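Local coordinates for putative Xylose isomerase (Rhodospirillum rubrum, PDB 3QXB), which probably acts as an isomerase built on a xylose isomerase-like TIM barrel, and binds iron and manganese ions, at residues 162-167 with 173-178; 131-136 with 158-163. All coordinates share one frame; numbering follows the deposited sequence.

Contact 1 of 2, residues 162-167 with 173-178; sequences ELAAYA and SMLYVE. With FE (Fe (III) ion), chain E.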
# COMPACT_ATOMS: atom_id res chain seq x y z
N GLU A 162 -11.40 -23.07 8.04
CA GLU A 162 -12.32 -22.42 8.98
C GLU A 162 -13.01 -21.17 8.37
O GLU A 162 -14.20 -20.92 8.60
CB GLU A 162 -11.55 -21.99 10.22
CG GLU A 162 -12.36 -22.00 11.46
CD GLU A 162 -11.58 -21.75 12.75
OE1 GLU A 162 -10.34 -21.86 12.82
OE2 GLU A 162 -12.25 -21.44 13.75
N LEU A 163 -12.21 -20.38 7.66
CA LEU A 163 -12.69 -19.17 7.02
C LEU A 163 -13.66 -19.50 5.86
O LEU A 163 -14.62 -18.77 5.67
CB LEU A 163 -11.53 -18.31 6.54
CG LEU A 163 -10.79 -17.55 7.64
CD1 LEU A 163 -9.45 -17.04 7.08
CD2 LEU A 163 -11.65 -16.44 8.15
N ALA A 164 -13.43 -20.58 5.12
CA ALA A 164 -14.40 -21.01 4.10
C ALA A 164 -15.74 -21.41 4.77
O ALA A 164 -16.80 -21.07 4.27
CB ALA A 164 -13.81 -22.15 3.21
N ALA A 165 -15.69 -22.06 5.94
CA ALA A 165 -16.90 -22.39 6.70
C ALA A 165 -17.64 -21.13 7.14
O ALA A 165 -18.87 -21.04 7.02
CB ALA A 165 -16.56 -23.26 7.94
N TYR A 166 -16.88 -20.16 7.64
CA TYR A 166 -17.48 -18.87 8.00
C TYR A 166 -18.10 -18.15 6.79
O TYR A 166 -19.21 -17.63 6.89
CB TYR A 166 -16.46 -17.99 8.72
CG TYR A 166 -17.04 -16.68 9.21
CD1 TYR A 166 -17.99 -16.66 10.21
CD2 TYR A 166 -16.62 -15.48 8.68
CE1 TYR A 166 -18.51 -15.50 10.65
CE2 TYR A 166 -17.12 -14.31 9.13
CZ TYR A 166 -18.07 -14.30 10.12
OH TYR A 166 -18.60 -13.10 10.59
N ALA A 167 -17.41 -18.12 5.66
CA ALA A 167 -17.89 -17.45 4.47
C ALA A 167 -19.20 -18.11 4.06
O ALA A 167 -20.17 -17.40 3.79
CB ALA A 167 -16.86 -17.54 3.31
N SER A 173 -20.24 -17.64 -1.82
CA SER A 173 -20.15 -18.85 -2.65
C SER A 173 -18.74 -19.30 -2.94
O SER A 173 -18.55 -20.45 -3.30
CB SER A 173 -20.78 -18.56 -4.01
OG SER A 173 -22.10 -18.24 -3.84
N MSE A 174 -17.75 -18.41 -2.80
CA MSE A 174 -16.38 -18.72 -3.20
C MSE A 174 -15.34 -17.83 -2.53
O MSE A 174 -15.60 -16.64 -2.20
CB MSE A 174 -16.25 -18.67 -4.73
CG MSE A 174 -14.93 -19.17 -5.28
SE MSE A 174 -14.97 -19.28 -7.25
CE MSE A 174 -16.13 -20.79 -7.47
N LEU A 175 -14.17 -18.42 -2.29
CA LEU A 175 -12.97 -17.65 -1.88
C LEU A 175 -11.88 -17.82 -2.94
O LEU A 175 -11.81 -18.88 -3.61
CB LEU A 175 -12.45 -18.09 -0.53
CG LEU A 175 -13.33 -17.89 0.68
CD1 LEU A 175 -12.58 -18.45 1.92
CD2 LEU A 175 -13.78 -16.40 0.86
N TYR A 176 -11.03 -16.79 -3.10
CA TYR A 176 -9.90 -16.89 -4.04
C TYR A 176 -8.54 -16.66 -3.36
O TYR A 176 -8.42 -15.89 -2.41
CB TYR A 176 -9.96 -15.89 -5.18
CG TYR A 176 -11.25 -15.79 -5.93
CD1 TYR A 176 -11.57 -16.67 -6.95
CD2 TYR A 176 -12.10 -14.77 -5.67
CE1 TYR A 176 -12.73 -16.53 -7.66
CE2 TYR A 176 -13.25 -14.63 -6.36
CZ TYR A 176 -13.57 -15.51 -7.33
OH TYR A 176 -14.72 -15.31 -7.99
N VAL A 177 -7.53 -17.35 -3.90
CA VAL A 177 -6.13 -17.14 -3.55
C VAL A 177 -5.43 -16.68 -4.81
O VAL A 177 -5.56 -17.31 -5.85
CB VAL A 177 -5.45 -18.44 -3.05
CG1 VAL A 177 -3.95 -18.20 -2.81
CG2 VAL A 177 -6.15 -18.92 -1.80
N GLU A 178 -4.64 -15.60 -4.72
CA GLU A 178 -3.88 -15.11 -5.86
C GLU A 178 -2.42 -15.46 -5.72
O GLU A 178 -1.75 -14.92 -4.83
CB GLU A 178 -3.99 -13.56 -5.96
CG GLU A 178 -3.04 -12.94 -6.94
CD GLU A 178 -3.29 -11.45 -7.17
OE1 GLU A 178 -3.82 -10.77 -6.28
OE2 GLU A 178 -2.90 -10.96 -8.24
FE FE E . -3.27 -8.99 -9.10
O HOH W 1 -1.50 -7.93 -8.04
O HOH W 2 -4.14 -8.41 -7.07

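Contact 2 of 2, residues 131-136 with 158-163; sequences TGMPFG and DMWIEL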
# COMPACT_ATOMS: atom_id res chain seq x y z
N THR A 131 -14.82 -13.38 -2.30
CA THR A 131 -13.69 -12.51 -1.94
C THR A 131 -12.42 -13.34 -2.01
O THR A 131 -12.46 -14.57 -2.06
CB THR A 131 -13.85 -11.85 -0.54
OG1 THR A 131 -12.90 -10.78 -0.37
CG2 THR A 131 -13.69 -12.87 0.58
N GLY A 132 -11.29 -12.65 -2.12
CA GLY A 132 -10.01 -13.31 -2.13
C GLY A 132 -8.83 -12.36 -1.91
O GLY A 132 -9.00 -11.12 -1.80
N MSE A 133 -7.65 -12.95 -1.84
CA MSE A 133 -6.42 -12.22 -1.66
C MSE A 133 -5.23 -13.17 -1.89
O MSE A 133 -5.42 -14.40 -1.95
CB MSE A 133 -6.36 -11.64 -0.23
CG MSE A 133 -6.54 -12.70 0.88
SE MSE A 133 -6.59 -12.08 2.72
CE MSE A 133 -4.71 -11.86 2.95
N PRO A 134 -4.02 -12.61 -2.01
CA PRO A 134 -2.82 -13.45 -1.91
C PRO A 134 -2.79 -14.11 -0.55
O PRO A 134 -3.33 -13.60 0.43
CB PRO A 134 -1.66 -12.46 -2.07
CG PRO A 134 -2.30 -11.20 -2.67
CD PRO A 134 -3.72 -11.19 -2.27
N PHE A 135 -2.16 -15.27 -0.49
CA PHE A 135 -2.22 -16.13 0.67
C PHE A 135 -1.47 -15.56 1.87
O PHE A 135 -1.85 -15.82 3.01
CB PHE A 135 -1.64 -17.50 0.29
CG PHE A 135 -2.07 -18.62 1.19
CD1 PHE A 135 -3.40 -19.00 1.27
CD2 PHE A 135 -1.14 -19.38 1.85
CE1 PHE A 135 -3.78 -20.08 2.01
CE2 PHE A 135 -1.54 -20.45 2.63
CZ PHE A 135 -2.84 -20.79 2.71
N GLY A 136 -0.39 -14.83 1.62
CA GLY A 136 0.45 -14.30 2.72
C GLY A 136 1.92 -14.42 2.41
O GLY A 136 2.30 -14.80 1.29
N ASP A 158 -5.28 -24.75 7.62
CA ASP A 158 -6.35 -24.99 8.57
C ASP A 158 -7.15 -23.69 8.76
O ASP A 158 -8.35 -23.73 8.85
CB ASP A 158 -5.82 -25.51 9.91
CG ASP A 158 -5.31 -26.95 9.83
OD1 ASP A 158 -5.63 -27.67 8.83
OD2 ASP A 158 -4.56 -27.35 10.75
N MSE A 159 -6.49 -22.55 8.79
CA MSE A 159 -7.21 -21.28 8.89
C MSE A 159 -8.18 -21.06 7.73
O MSE A 159 -9.29 -20.56 7.93
CB MSE A 159 -6.25 -20.12 8.97
CG MSE A 159 -5.58 -20.02 10.33
SE MSE A 159 -4.41 -18.55 10.49
CE MSE A 159 -4.04 -18.72 12.30
N TRP A 160 -7.74 -21.37 6.50
CA TRP A 160 -8.57 -21.09 5.33
C TRP A 160 -9.77 -22.01 5.30
O TRP A 160 -10.83 -21.63 4.81
CB TRP A 160 -7.78 -21.18 4.01
CG TRP A 160 -7.09 -19.85 3.69
CD1 TRP A 160 -6.05 -19.31 4.34
CD2 TRP A 160 -7.46 -18.92 2.67
NE1 TRP A 160 -5.72 -18.09 3.79
CE2 TRP A 160 -6.58 -17.82 2.77
CE3 TRP A 160 -8.46 -18.90 1.69
CZ2 TRP A 160 -6.64 -16.74 1.91
CZ3 TRP A 160 -8.52 -17.82 0.85
CH2 TRP A 160 -7.63 -16.74 0.97
N ILE A 161 -9.60 -23.22 5.83
CA ILE A 161 -10.72 -24.13 5.99
C ILE A 161 -11.80 -23.55 6.87
O ILE A 161 -12.96 -23.53 6.49
CB ILE A 161 -10.24 -25.52 6.49
CG1 ILE A 161 -9.41 -26.17 5.36
CG2 ILE A 161 -11.40 -26.36 6.98
CD1 ILE A 161 -8.57 -27.35 5.81
N GLU A 162 -11.40 -23.07 8.04
CA GLU A 162 -12.32 -22.42 8.98
C GLU A 162 -13.01 -21.17 8.37
O GLU A 162 -14.20 -20.92 8.60
CB GLU A 162 -11.55 -21.99 10.22
CG GLU A 162 -12.36 -22.00 11.46
CD GLU A 162 -11.58 -21.75 12.75
OE1 GLU A 162 -10.34 -21.86 12.82
OE2 GLU A 162 -12.25 -21.44 13.75
N LEU A 163 -12.21 -20.38 7.66
CA LEU A 163 -12.69 -19.17 7.02
C LEU A 163 -13.66 -19.50 5.86
O LEU A 163 -14.62 -18.77 5.67
CB LEU A 163 -11.53 -18.31 6.54
CG LEU A 163 -10.79 -17.55 7.64
CD1 LEU A 163 -9.45 -17.04 7.08
CD2 LEU A 163 -11.65 -16.44 8.15

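Contact 1 of 2, residues 162-167 with 173-178
Leu-175 meets the helix through its two methyl groups, and the path of its side chain explains how. From CA the CB points at helix 162-167, and CG, anti to the carbonyl carbon (chi1 -64°), carries the branch on outward so that both ends arrive at the helix surface. CD1 lies against the backbone of Ala-164, with Leu-175 CD1 3.8 Å from Ala-164 CA. Leu-175 CD1 is also 4.1 Å from Ala-164 CB, and it touches the carbonyl carbon of Leu-163. The other branch takes the next turn: Leu-175 CD2 is 4.1 Å from Ala-167 CB. With alanines at both places, the helix offers little more than backbone and CB to the leucine, and the axes of segments 162-167 and 174-177 approach to 9.0 Å. Their directions differ by 144°, roughly antiparallel, as expected where a TIM-barrel helix runs back before the next strand. No hydrogen bond crosses, so the evidence is for apolar packing alone. At the far end of the strand segment, Glu-178 OE2 binds the iron ion at 2.2 Å, together with Asp-213, His-244 and Glu-286. Strand 174-177 lies between strands 130-133 and 208-213, while Leu-163 also touches helix 106-125.

Contact 2 of 2, residues 131-136 with 158-163
Phe-135 and Trp-160 make most of this contact, their rings meeting obliquely with planes at 32° and the centroid of the phenylalanine ring 4.5 Å from that of the indole's five-membered ring. Phe-135 CE1 sits over one face of the Trp-160 indole, toward its rim, 3.2 Å above the plane. Phe-135 CE1 is 3.3 Å from Trp-160 NE1. Next to it, Phe-135 CD1 is 3.5 Å from Trp-160 NE1, so two ring carbons approach the pyrrole nitrogen. Met-133, a selenomethionine, reaches the indole differently: Met-133 CG lies near the ring plane at the benzo edge, 4.2 Å from Trp-160 CZ2. Face and edge of one indole thus receive two residues from the C-terminal end of a strand and the loop that follows. This is the outer side of a parallel eight-stranded TIM barrel, where helix 146-170 returns the chain from strand 130-133 to strand 174-177 in a beta-alpha-beta crossover; the side chain of Met-133 comes within about 6 Å of that of the metal ligand Glu-178. With CG anti to the backbone N (chi1 -159°), the phenyl ring swings over to the indole although the CB of Phe-135 does not aim at the helix. Further out, Tyr-153 and Ala-156 of helix 146-170 touch Phe-135, as does Val-177, which also reaches Trp-160. Phe-101 meets the indole with ring planes at about 60°, and Leu-116 of helix 106-125 packs on it.

How the contacts relate
Following the chain from the N terminus, strand 130-133 comes first, then helix 146-170, then strand 174-177. Contact 2 closes the longer loop, with 21 residues between its segments; contact 1 closes a shorter one, with only five. The loops follow one another and overlap at Glu-162 and Leu-163, rather than nesting. One helix is therefore tied to the strand before it and to the strand after it, the two being neighbours in the barrel. Direct touches join the contacts, whose centres are about 6 Å apart: Tyr-176 N lies 2.8 Å from Thr-131 O, a probable hydrogen bond, and Leu-175 CD2 packs 3.5 Å from Thr-131 CG2.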